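Local atomic coordinates of 11S globulin subunit beta (Cucurbita maxima, PDB entry 2E9Q), a protein that serves as a seed storage protein, an 11S globulin that acts as a nutrient reservoir and assembles into hexamers. Residues A[72-77]-A[240-245]. Residues are numbered along the deposited sequence; the frame is centred on the assembly and turned at random.
Sequences PKGLLL and DRIVQV
Leu77 and Val243 make the closest approach of one side chain to another across segments 72-77 and 240-245: CD2 of Leu77 lies 3.4 Å from CG2 of Val243, tighter than usual van der Waals packing, and the two side chains cross at about a right angle. With CG anti to its carbonyl carbon (chi1 -50°), Leu77 leans over the neighbouring strand, and its other methyl, CD1, comes 3.6 Å from the carbonyl O of Asp240. Leu75 lies alongside Val243 on the same face, and its CB also meets CG1 of Val245 at 3.7 Å. Asn427 and Met428 of a second subunit pack on this face, placing it at a subunit interface. Shortening Leu77 to an alanine is likely to leave a gap beside both Val243 methyls and to weaken the packing against Met428 of that subunit.

Four backbone hydrogen bonds fix the antiparallel register; Leu75 and Val243 form the hydrogen-bonded pair, with Leu75 N 2.7 Å from Val243 O and the reverse bond also made. Strand 242-244 thereby adds to strand 74-81 of the N-terminal cupin β-barrel, whose other neighbours include strand 145-149. On the opposite face, Leu76 CD1 rests 3.7 Å from CG of Arg241, side by side, and Ile70 packs against both Leu76 and Ile242. The Arg241 guanidinium turns away from the strand pair: NE binds OD1 of Asp240 at 2.9 Å, while NH1 forms a salt bridge with Glu187. OD1 also accepts the Arg241 backbone N, from the same face of the carboxylate.

The backbone stays tied at the Lys73 end, Val245 N donating to Lys73 O at 3.1 Å, but the side chains of Lys73 and Gln244 meet only loosely. Gln244 OE1 stays 3.9 Å from CB of Lys73, and the exposed lysine chain, bent at chi2 (-60°), carries its amine away from segment 240-245.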
# COMPACT_ATOMS: atom_id res chain seq x y z
N PRO A 72 -17.50 -36.73 7.05
CA PRO A 72 -18.74 -36.57 7.82
C PRO A 72 -18.48 -36.51 9.31
O PRO A 72 -17.69 -37.29 9.84
CB PRO A 72 -19.55 -37.78 7.40
CG PRO A 72 -19.22 -37.87 5.94
CD PRO A 72 -17.70 -37.71 5.96
N LYS A 73 -19.14 -35.56 9.97
CA LYS A 73 -19.00 -35.36 11.41
C LYS A 73 -17.65 -34.74 11.73
O LYS A 73 -17.23 -34.70 12.88
CB LYS A 73 -19.15 -36.69 12.17
CG LYS A 73 -20.49 -37.40 11.96
CD LYS A 73 -21.68 -36.55 12.41
CE LYS A 73 -23.01 -37.25 12.14
NZ LYS A 73 -24.19 -36.41 12.51
N GLY A 74 -16.97 -34.24 10.70
CA GLY A 74 -15.67 -33.63 10.90
C GLY A 74 -15.73 -32.17 11.30
O GLY A 74 -16.54 -31.41 10.79
N LEU A 75 -14.86 -31.78 12.22
CA LEU A 75 -14.80 -30.41 12.69
C LEU A 75 -13.40 -29.80 12.54
O LEU A 75 -12.45 -30.24 13.17
CB LEU A 75 -15.21 -30.35 14.17
CG LEU A 75 -15.01 -29.00 14.87
CD1 LEU A 75 -16.03 -27.98 14.36
CD2 LEU A 75 -15.14 -29.18 16.39
N LEU A 76 -13.28 -28.80 11.67
CA LEU A 76 -12.01 -28.11 11.49
C LEU A 76 -11.97 -27.16 12.67
O LEU A 76 -12.81 -26.28 12.80
CB LEU A 76 -12.00 -27.32 10.18
CG LEU A 76 -10.83 -26.35 9.93
CD1 LEU A 76 -9.49 -27.08 10.01
CD2 LEU A 76 -11.02 -25.70 8.56
N LEU A 77 -11.00 -27.36 13.56
CA LEU A 77 -10.89 -26.53 14.73
C LEU A 77 -10.71 -25.06 14.37
O LEU A 77 -10.14 -24.73 13.33
CB LEU A 77 -9.74 -27.01 15.60
CG LEU A 77 -9.79 -28.52 15.87
CD1 LEU A 77 -8.63 -28.94 16.74
CD2 LEU A 77 -11.12 -28.87 16.54
N ASP A 240 -4.80 -33.60 15.40
CA ASP A 240 -4.42 -32.54 14.47
C ASP A 240 -5.57 -31.52 14.34
O ASP A 240 -6.33 -31.32 15.28
CB ASP A 240 -4.02 -33.10 13.11
CG ASP A 240 -3.16 -32.12 12.31
OD1 ASP A 240 -3.66 -31.51 11.35
OD2 ASP A 240 -1.97 -31.95 12.67
N ARG A 241 -5.72 -30.90 13.17
CA ARG A 241 -6.73 -29.85 12.98
C ARG A 241 -8.18 -30.18 12.63
O ARG A 241 -9.07 -29.33 12.78
CB ARG A 241 -6.19 -28.84 11.97
CG ARG A 241 -6.45 -29.21 10.52
CD ARG A 241 -5.43 -28.53 9.62
NE ARG A 241 -4.09 -29.07 9.87
CZ ARG A 241 -3.02 -28.34 10.12
NH1 ARG A 241 -3.12 -27.02 10.15
NH2 ARG A 241 -1.84 -28.93 10.36
N ILE A 242 -8.45 -31.39 12.13
CA ILE A 242 -9.81 -31.77 11.78
C ILE A 242 -10.21 -32.92 12.71
O ILE A 242 -9.68 -34.02 12.61
CB ILE A 242 -9.89 -32.22 10.30
CG1 ILE A 242 -9.33 -31.12 9.39
CG2 ILE A 242 -11.34 -32.51 9.92
CD1 ILE A 242 -9.26 -31.52 7.92
N VAL A 243 -11.15 -32.65 13.62
CA VAL A 243 -11.56 -33.66 14.59
C VAL A 243 -12.96 -34.28 14.44
O VAL A 243 -13.86 -33.71 13.83
CB VAL A 243 -11.45 -33.10 16.01
CG1 VAL A 243 -10.05 -32.53 16.23
CG2 VAL A 243 -12.49 -32.01 16.23
N GLN A 244 -13.12 -35.47 15.01
CA GLN A 244 -14.39 -36.18 14.97
C GLN A 244 -15.23 -35.62 16.12
O GLN A 244 -14.77 -35.59 17.26
CB GLN A 244 -14.17 -37.68 15.19
CG GLN A 244 -15.36 -38.55 14.84
CD GLN A 244 -15.46 -38.80 13.34
OE1 GLN A 244 -16.40 -39.44 12.86
NE2 GLN A 244 -14.48 -38.30 12.59
N VAL A 245 -16.44 -35.16 15.82
CA VAL A 245 -17.30 -34.64 16.88
C VAL A 245 -17.94 -35.82 17.59
O VAL A 245 -18.44 -36.75 16.95
CB VAL A 245 -18.41 -33.72 16.32
CG1 VAL A 245 -17.80 -32.59 15.51
CG2 VAL A 245 -19.37 -34.52 15.48